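Local atomic coordinates of phosphoribosylformylglycinamidine synthase 2 (Thermus thermophilus, PDB entry 3VIU), a protein that belongs to the AIR synthase-related (PurM-like) protein family and binds adenosine-5'-diphosphate and magnesium in separate pockets. Residues P426-A431 against A553-R558; T617-A622 against A631-P636; G442-V447 against R471-V476; V563-G568 against V661-E666; V154-G159 against A409-Y414. All coordinates share one frame; numbering follows the deposited sequence.

Contact 1: residues P426-A431 against A553-R558; sequences PGKGDA and AEMGFR. With MG (magnesium ion), chain D.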
# COMPACT_ATOMS: atom_id res chain seq x y z
N PRO A 426 18.26 -0.11 10.89
CA PRO A 426 17.76 0.75 11.97
C PRO A 426 17.90 2.27 11.85
O PRO A 426 17.17 3.02 12.51
CB PRO A 426 18.45 0.18 13.22
CG PRO A 426 19.73 -0.38 12.68
CD PRO A 426 19.29 -1.04 11.40
N GLY A 427 18.83 2.73 11.01
CA GLY A 427 19.01 4.16 10.83
C GLY A 427 17.84 4.73 10.03
O GLY A 427 17.70 4.46 8.84
N LYS A 428 17.00 5.52 10.69
CA LYS A 428 15.83 6.10 10.06
C LYS A 428 16.05 6.82 8.72
O LYS A 428 16.68 7.87 8.65
CB LYS A 428 15.13 7.06 11.04
CG LYS A 428 13.97 7.84 10.43
CD LYS A 428 13.16 8.59 11.48
CE LYS A 428 11.98 7.76 11.98
NZ LYS A 428 12.41 6.46 12.56
N GLY A 429 15.53 6.22 7.65
CA GLY A 429 15.63 6.80 6.33
C GLY A 429 14.21 7.14 5.91
O GLY A 429 13.27 6.70 6.58
N ASP A 430 14.03 7.91 4.84
CA ASP A 430 12.68 8.28 4.39
C ASP A 430 11.88 7.09 3.85
O ASP A 430 10.67 7.16 3.70
CB ASP A 430 12.76 9.38 3.33
CG ASP A 430 12.91 10.75 3.94
OD1 ASP A 430 11.90 11.30 4.42
OD2 ASP A 430 14.04 11.28 3.96
N ALA A 431 12.57 6.00 3.55
CA ALA A 431 11.89 4.80 3.07
C ALA A 431 12.50 3.65 3.83
O ALA A 431 13.65 3.73 4.24
CB ALA A 431 12.11 4.63 1.57
N ALA A 553 21.37 6.50 2.15
CA ALA A 553 21.30 7.74 2.88
C ALA A 553 20.15 7.66 3.86
O ALA A 553 19.14 7.01 3.59
CB ALA A 553 21.09 8.91 1.92
N GLU A 554 20.30 8.28 5.01
CA GLU A 554 19.22 8.30 5.98
C GLU A 554 18.97 9.77 6.31
O GLU A 554 19.78 10.63 5.97
CB GLU A 554 19.56 7.47 7.23
CG GLU A 554 20.86 7.77 7.93
CD GLU A 554 21.11 6.77 9.07
OE1 GLU A 554 21.69 5.70 8.81
OE2 GLU A 554 20.71 7.07 10.21
N MSE A 555 17.85 10.05 6.95
CA MSE A 555 17.48 11.43 7.24
C MSE A 555 18.16 12.12 8.41
O MSE A 555 18.25 13.35 8.42
CB MSE A 555 15.98 11.49 7.49
CG MSE A 555 15.60 10.85 8.80
SE MSE A 555 13.76 11.16 9.22
CE MSE A 555 13.86 13.07 9.46
N GLY A 556 18.63 11.37 9.39
CA GLY A 556 19.23 11.99 10.56
C GLY A 556 20.59 12.66 10.42
O GLY A 556 21.50 12.12 9.79
N PHE A 557 20.72 13.85 11.00
CA PHE A 557 22.01 14.52 10.97
C PHE A 557 22.90 13.60 11.79
O PHE A 557 22.58 13.27 12.93
CB PHE A 557 21.94 15.90 11.63
CG PHE A 557 21.14 16.92 10.85
CD1 PHE A 557 21.26 17.00 9.47
CD2 PHE A 557 20.31 17.81 11.51
CE1 PHE A 557 20.56 17.96 8.75
CE2 PHE A 557 19.60 18.78 10.81
CZ PHE A 557 19.72 18.86 9.42
N ARG A 558 24.03 13.18 11.22
CA ARG A 558 24.89 12.26 11.93
C ARG A 558 26.13 12.84 12.59
O ARG A 558 26.67 12.23 13.52
CB ARG A 558 25.28 11.11 11.00
CG ARG A 558 24.47 9.85 11.27
CD ARG A 558 24.79 8.72 10.30
NE ARG A 558 24.27 8.98 8.96
CZ ARG A 558 24.31 8.10 7.97
NH1 ARG A 558 23.82 8.42 6.78
NH2 ARG A 558 24.84 6.90 8.16
MG MG D . 9.49 11.88 3.74
O HOH W 1 18.56 8.75 10.41
O HOH W 2 7.85 12.93 2.21
O HOH W 3 9.70 14.19 4.78

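Contact 2: residues T617-A622 against A631-P636; sequences TAHDVA and AEMTFP. With MG (magnesium ion), chain D.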
# COMPACT_ATOMS: atom_id res chain seq x y z
N THR A 617 23.14 11.61 3.86
CA THR A 617 22.06 12.07 4.72
C THR A 617 21.17 13.03 3.92
O THR A 617 21.60 14.10 3.48
CB THR A 617 22.61 12.69 6.03
OG1 THR A 617 21.66 13.60 6.60
CG2 THR A 617 23.90 13.38 5.78
N ALA A 618 19.93 12.60 3.71
CA ALA A 618 18.95 13.35 2.95
C ALA A 618 17.56 13.18 3.54
O ALA A 618 17.27 12.20 4.23
CB ALA A 618 18.96 12.89 1.49
N HIS A 619 16.68 14.14 3.26
CA HIS A 619 15.33 14.09 3.79
C HIS A 619 14.51 15.03 2.92
O HIS A 619 14.93 16.16 2.70
CB HIS A 619 15.35 14.59 5.24
CG HIS A 619 14.04 14.45 5.95
ND1 HIS A 619 13.53 15.44 6.77
CD2 HIS A 619 13.14 13.44 5.96
CE1 HIS A 619 12.37 15.04 7.25
NE2 HIS A 619 12.11 13.83 6.77
N ASP A 620 13.37 14.59 2.42
CA ASP A 620 12.59 15.49 1.59
C ASP A 620 11.70 16.38 2.45
O ASP A 620 11.41 16.04 3.60
CB ASP A 620 11.76 14.73 0.54
CG ASP A 620 10.59 13.98 1.13
OD1 ASP A 620 10.78 13.28 2.15
OD2 ASP A 620 9.49 14.08 0.56
N VAL A 621 11.33 17.53 1.91
CA VAL A 621 10.49 18.49 2.62
C VAL A 621 9.03 18.28 2.22
O VAL A 621 8.63 18.62 1.11
CB VAL A 621 10.92 19.93 2.28
CG1 VAL A 621 10.11 20.92 3.11
CG2 VAL A 621 12.41 20.11 2.54
N ALA A 622 8.24 17.73 3.13
CA ALA A 622 6.84 17.47 2.84
C ALA A 622 5.92 18.27 3.73
O ALA A 622 6.12 19.47 3.92
CB ALA A 622 6.55 15.99 2.97
N ALA A 631 13.53 19.93 11.70
CA ALA A 631 13.46 19.38 13.05
C ALA A 631 13.51 17.85 13.07
O ALA A 631 14.12 17.25 13.95
CB ALA A 631 12.19 19.87 13.75
N GLU A 632 12.88 17.22 12.08
CA GLU A 632 12.87 15.76 12.01
C GLU A 632 14.27 15.18 11.83
O GLU A 632 14.53 14.05 12.22
CB GLU A 632 11.97 15.28 10.86
CG GLU A 632 10.48 15.52 11.12
CD GLU A 632 9.60 15.05 9.98
OE1 GLU A 632 8.55 14.42 10.25
OE2 GLU A 632 9.94 15.32 8.81
N MSE A 633 15.17 15.97 11.26
CA MSE A 633 16.52 15.49 11.02
C MSE A 633 17.42 15.51 12.25
O MSE A 633 18.45 14.85 12.28
CB MSE A 633 17.17 16.28 9.88
CG MSE A 633 16.45 16.11 8.55
SE MSE A 633 17.14 17.27 7.16
CE MSE A 633 18.49 16.11 6.39
N THR A 634 17.01 16.25 13.27
CA THR A 634 17.78 16.35 14.50
C THR A 634 17.41 15.25 15.51
O THR A 634 18.17 14.98 16.45
CB THR A 634 17.54 17.70 15.16
OG1 THR A 634 16.24 17.70 15.76
CG2 THR A 634 17.61 18.82 14.14
N PHE A 635 16.25 14.62 15.33
CA PHE A 635 15.79 13.59 16.25
C PHE A 635 16.58 12.26 16.32
O PHE A 635 16.90 11.78 17.41
CB PHE A 635 14.32 13.24 15.96
CG PHE A 635 13.38 14.41 16.08
CD1 PHE A 635 13.65 15.46 16.95
CD2 PHE A 635 12.20 14.43 15.34
CE1 PHE A 635 12.74 16.52 17.10
CE2 PHE A 635 11.28 15.48 15.48
CZ PHE A 635 11.56 16.52 16.36
N PRO A 636 16.89 11.66 15.16
CA PRO A 636 17.62 10.39 15.16
C PRO A 636 18.92 10.29 15.96
O PRO A 636 19.14 9.30 16.66
CB PRO A 636 17.82 10.10 13.67
CG PRO A 636 16.59 10.70 13.06
CD PRO A 636 16.52 12.03 13.79
MG MG D . 9.49 11.88 3.74
O HOH W 2 7.85 12.93 2.21
O HOH W 3 9.70 14.19 4.78

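Contact 3: residues G442-V447 against R471-V476; sequences GVAAKV and RNVSVV. With MG (magnesium ion), chain D.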
# COMPACT_ATOMS: atom_id res chain seq x y z
N GLY A 442 19.92 -3.81 -1.55
CA GLY A 442 19.01 -3.27 -0.57
C GLY A 442 17.71 -2.93 -1.29
O GLY A 442 17.74 -2.39 -2.40
N VAL A 443 16.59 -3.26 -0.66
CA VAL A 443 15.27 -2.98 -1.24
C VAL A 443 14.60 -1.89 -0.42
O VAL A 443 14.46 -2.03 0.80
CB VAL A 443 14.39 -4.23 -1.20
CG1 VAL A 443 13.06 -3.95 -1.86
CG2 VAL A 443 15.12 -5.39 -1.88
N ALA A 444 14.20 -0.80 -1.07
CA ALA A 444 13.54 0.31 -0.39
C ALA A 444 12.04 0.33 -0.70
O ALA A 444 11.63 0.00 -1.81
CB ALA A 444 14.18 1.62 -0.80
N ALA A 445 11.24 0.72 0.28
CA ALA A 445 9.80 0.76 0.13
C ALA A 445 9.13 1.86 0.94
O ALA A 445 9.56 2.20 2.04
CB ALA A 445 9.20 -0.59 0.52
N LYS A 446 8.05 2.40 0.39
CA LYS A 446 7.31 3.45 1.06
C LYS A 446 5.90 3.52 0.48
O LYS A 446 5.68 3.18 -0.68
CB LYS A 446 8.03 4.78 0.89
CG LYS A 446 7.98 5.71 2.11
CD LYS A 446 6.61 6.30 2.31
CE LYS A 446 6.60 7.22 3.52
NZ LYS A 446 6.93 6.47 4.75
N VAL A 447 4.95 3.95 1.29
CA VAL A 447 3.57 4.10 0.84
C VAL A 447 3.14 5.50 1.26
O VAL A 447 3.39 5.91 2.39
CB VAL A 447 2.65 3.04 1.49
CG1 VAL A 447 2.82 3.04 2.99
CG2 VAL A 447 1.21 3.33 1.14
N ARG A 471 9.88 9.82 -4.36
CA ARG A 471 10.86 10.73 -3.80
C ARG A 471 11.47 10.11 -2.54
O ARG A 471 12.69 10.18 -2.34
CB ARG A 471 10.21 12.08 -3.44
CG ARG A 471 11.21 13.18 -3.08
CD ARG A 471 10.52 14.43 -2.60
NE ARG A 471 9.44 14.83 -3.51
CZ ARG A 471 8.17 14.97 -3.14
NH1 ARG A 471 7.27 15.33 -4.04
NH2 ARG A 471 7.80 14.77 -1.88
N ASN A 472 10.63 9.51 -1.71
CA ASN A 472 11.10 8.89 -0.48
C ASN A 472 12.09 7.76 -0.70
O ASN A 472 13.04 7.60 0.08
CB ASN A 472 9.92 8.39 0.34
CG ASN A 472 9.21 9.52 1.05
OD1 ASN A 472 9.84 10.36 1.68
ND2 ASN A 472 7.88 9.55 0.94
N VAL A 473 11.88 6.99 -1.77
CA VAL A 473 12.78 5.90 -2.10
C VAL A 473 14.06 6.47 -2.69
O VAL A 473 15.15 6.02 -2.38
CB VAL A 473 12.11 4.93 -3.11
CG1 VAL A 473 13.16 4.06 -3.78
CG2 VAL A 473 11.09 4.07 -2.38
N SER A 474 13.92 7.49 -3.54
CA SER A 474 15.07 8.13 -4.16
C SER A 474 15.95 8.77 -3.10
O SER A 474 17.17 8.79 -3.23
CB SER A 474 14.61 9.23 -5.13
OG SER A 474 13.86 8.67 -6.18
N VAL A 475 15.31 9.30 -2.07
CA VAL A 475 15.99 9.97 -0.97
C VAL A 475 16.90 9.07 -0.15
O VAL A 475 17.86 9.56 0.47
CB VAL A 475 14.94 10.67 -0.07
CG1 VAL A 475 15.53 10.97 1.29
CG2 VAL A 475 14.49 11.95 -0.74
N VAL A 476 16.63 7.76 -0.10
CA VAL A 476 17.54 6.89 0.65
C VAL A 476 18.57 6.32 -0.31
O VAL A 476 19.42 5.53 0.07
CB VAL A 476 16.80 5.74 1.42
CG1 VAL A 476 15.88 6.34 2.48
CG2 VAL A 476 16.02 4.84 0.46
MG MG D . 9.49 11.88 3.74
O HOH W 2 7.85 12.93 2.21
O HOH W 3 9.70 14.19 4.78

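Contact 4: residues V563-G568 against V661-E666; sequences VLLLIG and VLFTVE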
# COMPACT_ATOMS: atom_id res chain seq x y z
N VAL A 563 27.93 20.55 5.71
CA VAL A 563 27.23 21.64 5.06
C VAL A 563 25.82 21.13 4.74
O VAL A 563 25.66 20.02 4.22
CB VAL A 563 27.93 22.10 3.75
CG1 VAL A 563 27.18 23.28 3.15
CG2 VAL A 563 29.37 22.48 4.04
N LEU A 564 24.82 21.94 5.05
CA LEU A 564 23.42 21.58 4.83
C LEU A 564 22.83 22.36 3.66
O LEU A 564 22.73 23.58 3.70
CB LEU A 564 22.61 21.85 6.11
CG LEU A 564 21.08 21.74 6.06
CD1 LEU A 564 20.67 20.38 5.53
CD2 LEU A 564 20.50 21.99 7.46
N LEU A 565 22.43 21.65 2.61
CA LEU A 565 21.86 22.29 1.42
C LEU A 565 20.38 21.92 1.19
O LEU A 565 19.84 20.99 1.79
CB LEU A 565 22.64 21.90 0.17
CG LEU A 565 24.13 22.19 0.02
CD1 LEU A 565 24.96 21.19 0.86
CD2 LEU A 565 24.50 22.06 -1.45
N LEU A 566 19.75 22.66 0.28
CA LEU A 566 18.37 22.42 -0.07
C LEU A 566 18.19 22.48 -1.58
O LEU A 566 18.55 23.48 -2.21
CB LEU A 566 17.49 23.45 0.63
CG LEU A 566 15.96 23.44 0.50
CD1 LEU A 566 15.53 24.33 -0.64
CD2 LEU A 566 15.46 22.02 0.32
N ILE A 567 17.67 21.40 -2.16
CA ILE A 567 17.40 21.32 -3.59
C ILE A 567 15.98 21.88 -3.70
O ILE A 567 15.07 21.38 -3.04
CB ILE A 567 17.32 19.86 -4.13
CG1 ILE A 567 18.43 19.00 -3.54
CG2 ILE A 567 17.41 19.87 -5.66
CD1 ILE A 567 19.79 19.32 -4.03
N GLY A 568 15.80 22.91 -4.52
CA GLY A 568 14.48 23.52 -4.67
C GLY A 568 14.45 24.86 -3.95
O GLY A 568 15.49 25.38 -3.55
N VAL A 661 14.31 18.78 -1.52
CA VAL A 661 15.13 17.85 -0.74
C VAL A 661 16.31 18.50 -0.01
O VAL A 661 17.05 19.31 -0.57
CB VAL A 661 15.72 16.73 -1.64
CG1 VAL A 661 16.62 15.81 -0.82
CG2 VAL A 661 14.59 15.93 -2.27
N LEU A 662 16.49 18.09 1.25
CA LEU A 662 17.58 18.57 2.09
C LEU A 662 18.65 17.49 2.16
O LEU A 662 18.33 16.30 2.22
CB LEU A 662 17.08 18.86 3.50
CG LEU A 662 16.10 20.01 3.72
CD1 LEU A 662 15.54 19.97 5.15
CD2 LEU A 662 16.82 21.32 3.47
N PHE A 663 19.92 17.88 2.17
CA PHE A 663 21.00 16.91 2.29
C PHE A 663 22.28 17.58 2.76
O PHE A 663 22.43 18.80 2.65
CB PHE A 663 21.24 16.16 0.97
CG PHE A 663 21.94 16.97 -0.07
CD1 PHE A 663 23.28 16.75 -0.35
CD2 PHE A 663 21.26 17.95 -0.79
CE1 PHE A 663 23.94 17.49 -1.33
CE2 PHE A 663 21.91 18.69 -1.76
CZ PHE A 663 23.25 18.46 -2.03
N THR A 664 23.20 16.79 3.30
CA THR A 664 24.45 17.35 3.79
C THR A 664 25.65 16.73 3.08
O THR A 664 25.62 15.58 2.64
CB THR A 664 24.60 17.11 5.29
OG1 THR A 664 24.95 15.74 5.52
CG2 THR A 664 23.30 17.41 6.01
N VAL A 665 26.72 17.52 2.96
CA VAL A 665 27.94 17.07 2.31
C VAL A 665 29.10 17.37 3.24
O VAL A 665 28.99 18.22 4.13
CB VAL A 665 28.21 17.84 0.98
CG1 VAL A 665 27.07 17.62 0.02
CG2 VAL A 665 28.37 19.32 1.26
N GLU A 666 30.21 16.67 3.06
CA GLU A 666 31.35 16.95 3.89
C GLU A 666 31.94 18.23 3.30
O GLU A 666 31.96 18.41 2.09
CB GLU A 666 32.36 15.80 3.86
CG GLU A 666 33.54 15.96 4.81
CD GLU A 666 34.68 16.79 4.21
OE1 GLU A 666 35.62 17.14 4.96
OE2 GLU A 666 34.63 17.09 3.00

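Contact 5: residues V154-G159 against A409-Y414; sequences VPTVGG and AVYERY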
# COMPACT_ATOMS: atom_id res chain seq x y z
N VAL A 154 6.95 -11.82 10.24
CA VAL A 154 7.18 -10.80 9.22
C VAL A 154 7.01 -9.44 9.87
O VAL A 154 5.94 -9.12 10.39
CB VAL A 154 6.19 -10.95 8.05
CG1 VAL A 154 6.45 -9.86 7.02
CG2 VAL A 154 6.35 -12.32 7.42
N PRO A 155 8.06 -8.62 9.86
CA PRO A 155 7.99 -7.29 10.47
C PRO A 155 7.22 -6.28 9.65
O PRO A 155 7.17 -6.36 8.42
CB PRO A 155 9.45 -6.89 10.58
CG PRO A 155 10.01 -7.44 9.30
CD PRO A 155 9.39 -8.83 9.24
N THR A 156 6.61 -5.34 10.35
CA THR A 156 5.91 -4.25 9.71
C THR A 156 6.98 -3.17 9.81
O THR A 156 7.26 -2.67 10.89
CB THR A 156 4.65 -3.88 10.49
OG1 THR A 156 3.68 -4.92 10.31
CG2 THR A 156 4.07 -2.57 9.99
N VAL A 157 7.61 -2.86 8.68
CA VAL A 157 8.70 -1.90 8.65
C VAL A 157 8.35 -0.42 8.50
O VAL A 157 9.24 0.44 8.54
CB VAL A 157 9.67 -2.25 7.51
CG1 VAL A 157 10.23 -3.65 7.73
CG2 VAL A 157 8.95 -2.15 6.17
N GLY A 158 7.08 -0.12 8.33
CA GLY A 158 6.69 1.27 8.18
C GLY A 158 5.29 1.37 7.62
O GLY A 158 4.55 0.38 7.59
N GLY A 159 4.92 2.57 7.17
CA GLY A 159 3.60 2.76 6.63
C GLY A 159 3.20 4.22 6.66
O GLY A 159 4.05 5.09 6.67
N ALA A 409 5.42 4.94 19.06
CA ALA A 409 4.63 4.05 19.90
C ALA A 409 3.94 2.96 19.09
O ALA A 409 3.53 1.94 19.64
CB ALA A 409 3.59 4.86 20.69
N VAL A 410 3.81 3.17 17.79
CA VAL A 410 3.17 2.19 16.92
C VAL A 410 4.12 1.04 16.53
O VAL A 410 3.86 -0.12 16.86
CB VAL A 410 2.63 2.87 15.64
CG1 VAL A 410 2.24 1.82 14.60
CG2 VAL A 410 1.44 3.74 16.00
N TYR A 411 5.21 1.38 15.84
CA TYR A 411 6.18 0.38 15.40
C TYR A 411 6.89 -0.34 16.54
O TYR A 411 7.58 -1.34 16.31
CB TYR A 411 7.19 1.05 14.46
CG TYR A 411 6.50 1.57 13.23
CD1 TYR A 411 5.88 0.70 12.33
CD2 TYR A 411 6.32 2.95 13.04
CE1 TYR A 411 5.10 1.17 11.27
CE2 TYR A 411 5.53 3.44 11.98
CZ TYR A 411 4.92 2.54 11.11
OH TYR A 411 4.10 3.00 10.11
N GLU A 412 6.72 0.15 17.76
CA GLU A 412 7.32 -0.49 18.93
C GLU A 412 6.54 -1.76 19.27
O GLU A 412 6.98 -2.59 20.07
CB GLU A 412 7.31 0.47 20.13
CG GLU A 412 8.63 1.20 20.36
CD GLU A 412 8.51 2.33 21.38
OE1 GLU A 412 7.88 2.11 22.43
OE2 GLU A 412 9.06 3.43 21.12
N ARG A 413 5.37 -1.91 18.64
CA ARG A 413 4.53 -3.08 18.86
C ARG A 413 5.04 -4.23 18.01
O ARG A 413 4.77 -5.39 18.30
CB ARG A 413 3.08 -2.79 18.47
CG ARG A 413 2.37 -1.72 19.27
CD ARG A 413 2.26 -2.12 20.73
NE ARG A 413 1.44 -1.18 21.47
CZ ARG A 413 0.16 -0.94 21.21
NH1 ARG A 413 -0.44 -1.57 20.21
NH2 ARG A 413 -0.52 -0.07 21.94
N TYR A 414 5.78 -3.89 16.95
CA TYR A 414 6.28 -4.90 16.02
C TYR A 414 7.76 -5.25 16.18
O TYR A 414 8.59 -4.39 16.49
CB TYR A 414 6.04 -4.42 14.58
CG TYR A 414 4.75 -3.64 14.37
CD1 TYR A 414 3.52 -4.14 14.83
CD2 TYR A 414 4.75 -2.43 13.68
CE1 TYR A 414 2.33 -3.44 14.60
CE2 TYR A 414 3.57 -1.72 13.45
CZ TYR A 414 2.36 -2.23 13.91
OH TYR A 414 1.19 -1.54 13.67
O HOH W 4 4.38 5.65 9.50

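Contact 1: residues P426-A431 against A553-R558
Two loops of the second pair of AIR synthase-related (PurM-like) domains meet here, beside the magnesium site. Segment 426-431 lies in the loop between strands 422-424 and 432-436. Segment 553-558 lies in the loop between strand 538-548 of one sheet and strand 563-567 of the next. The backbones share a direct, moderately bent hydrogen bond: M555 N donates to K428 O over 3.0 Å, in the carbonyl plane. K428 O also accepts from a water at 2.7 Å. The same water donates to E554 OE2 and accepts from G556 N, tying both loops together.

M555 is a selenomethionine. Its CG takes the crowded position between the backbone N and the carbonyl carbon (chi1 72°). This lays its chain alongside K428, pointing the same way. SE sits 3.5 Å from both CG and CD of K428. K428 starts anti to its backbone N (chi1 173°) and bends at its last two torsions.

E554 is also in the crowded position (chi1 53°) but extended beyond it. Its carboxylate packs on G427, with OE2 3.4 Å from G427 CA. The lack of a side chain on G427 lets the carboxylate sit there. OE2 also hydrogen-bonds Y637 OH. R558 NH2 meets E554 OE1 by charge alone.

D430 crosses M555 at about a right angle. With D620, N472 and two waters it binds the magnesium ion, its OD1 at 2.6 Å.

Contact 2: residues T617-A622 against A631-P636
This is a strand-to-helix contact at the edge of the seven-stranded sheet of an AIR synthase-related C-terminal domain. Strand 618-620 is an outermost strand, and helix 625-634 follows it closely in the chain. H619 is the central side chain. Its CG is anti to the backbone N (chi1 -173°), so the ring reaches toward the helix.

M633, a selenomethionine, slides past H619 in the opposite direction. Its CG comes 3.5 Å from H619 ND1. Its SE lies at the ring edge, 5.0 Å from the centroid of the H619 ring and 76° off the ring normal, a sulfur-aromatic type of contact with selenium. The chain then bends at its last torsion. This brings CE 3.7 Å from H619 CB and 4.0 Å from T617 OG1.

E632 crosses H619 at about a right angle, with carboxylate and ring planes 56° apart. OE2 lies at the ring edge, 3.3 Å from H619 NE2, but the angle is too poor for a hydrogen bond. H619 ND1 makes a weak hydrogen bond to A629 O.

D620 starts out on the other side of the strand, away from the helix. Its OD2 accepts from a magnesium-bound water and forms a salt bridge with R471. Its OD1 binds the magnesium ion itself at 2.5 Å.

Contact 3: residues G442-V447 against R471-V476
The flat group at the centre is the N472 carboxamide, on the helix of a helix-on-sheet layer in an AIR synthase-related N-terminal domain. The aliphatic chain of K446 runs over one face of this amide, crossing it obliquely on the ND2 side. K446 CD and CE each lie 3.7 Å from N472 ND2, and K446 CG is 3.8 Å from N472 CB. At one end of the amide, OD1 binds the magnesium ion at 2.6 Å. At the other end, ND2 is hydrogen-bonded to D448 OD1. The amide is therefore gripped at both polar atoms, which should fix its flip.

K446 gets there by bends at chi2 and chi4. Its chi1 of -143° lies off the staggered values. N472 has CG beside its own backbone N and anti to the carbonyl carbon.

Strand 442-447 and helix segment 471-475 run roughly antiparallel, with 149° between their directions. Their axes come within 7.8 Å. This close approach goes with the small A444, whose CB points at the helix. It meets V473 CG1 at 4.0 Å. V476 lies just past the last helical residues and adds its CG2, set in the crowded position between its backbone N and carbonyl carbon. V473 CG2 is turned toward the strand backbone.

R471 does not touch the strand. Its guanidinium forms salt bridges with E599 and with D620, another magnesium ligand, and so acts in the second shell. A second methyl contact is A444 CB to V476 CG2, at 3.9 Å.

Contact 4: residues V563-G568 against V661-E666
Strands 563-567 and 661-665 are antiparallel neighbours in the seven-stranded mixed sheet of an AIR synthase-related C-terminal domain. Six backbone hydrogen bonds join them, two at each of the pairs V563-V665, L565-F663 and I567-V661. The straightest is I567 N to V661 O, 2.7 Å with an N-H...O angle of 177°. F663 N to L565 O is less regular, with the donor above the carbonyl plane.

L565 shows how the side chains fill one face. Its CB touches F663 CE2 at 3.8 Å. Its CG is anti to the carbonyl carbon (chi1 -59°), and the two methyls then part. CD1 meets V665 CG2 at 3.9 Å and also stands over one face of the F663 ring, near the rim. CD2 reaches F663 CZ at 3.9 Å. F663 itself starts from the crowded position (chi1 75°), and its ring leans across toward strand 563-567.

V563, I567, V661 and V665 share this face, which helices 596-611 and 670-679 cover. L564, L566, L662 and T664 point to the other face. T664 OG1 is hydrogen-bonded there to E562. Further along the same face, L566 CD2 meets L662 CD2 at 3.5 Å.

Contact 5: residues V154-G159 against A409-Y414
Strand 156-163 is an outermost strand of the six-stranded sheet in the first AIR synthase-related N-terminal domain. Its start is met by segment 409-414, which includes most of the short helix 408-411. Two tyrosines of this segment make the contact, and both point toward the strand.

Y414 takes T156 over a ring face. T156 CB lies 3.9 Å from the centroid of the Y414 ring and 28° off its normal, a CH-pi contact. T156 has CG2 anti to the backbone N, which sets this methyl 3.6 Å from Y414 CE2. V410 O lies over the opposite face of the Y414 ring, toward its rim.

Y411 reaches further along the strand, to the two glycines. Its CE1 is 3.5 Å from G158 CA. Its OH comes 3.1 Å from G159 N, but the angle is poor and the pair is not hydrogen-bonded. The hydroxyl is instead hydrogen-bonded to a water at 2.7 Å. That water donates a weak bond to G159 O, so the bridge to the strand is indirect. G158 and G159 have backbone angles that call for glycine, and with no side chain on G159 the hydroxyl can come close.

On the sheet side, strand 116-126 lies next to this strand and pairs with P155, V157 and G158. T156 and Y414 both touch helix 132-152, while V410 and R413 rest on helix 708-723.

Contacts 1, 2 and 3 meet at one magnesium ion: each supplies one protein ligand, D430, D620 and N472, and all three share the two bound waters. These contacts are buried but polar at the metal, with carboxylates and an amide beside selenomethionine or small apolar groups. Contact 4 is buried too, yet almost wholly apolar outside its backbone bonds. It belongs to the same sheet as contact 2, where strands 618-620 and 661-665 are neighbours. Loop 553-558 makes backbone hydrogen bonds to both contact 2 segments and to V476 of contact 3. Contact 5 is only partly buried and uses tyrosine rings and a water. It touches contact 3 through G159, next to K446 and V447.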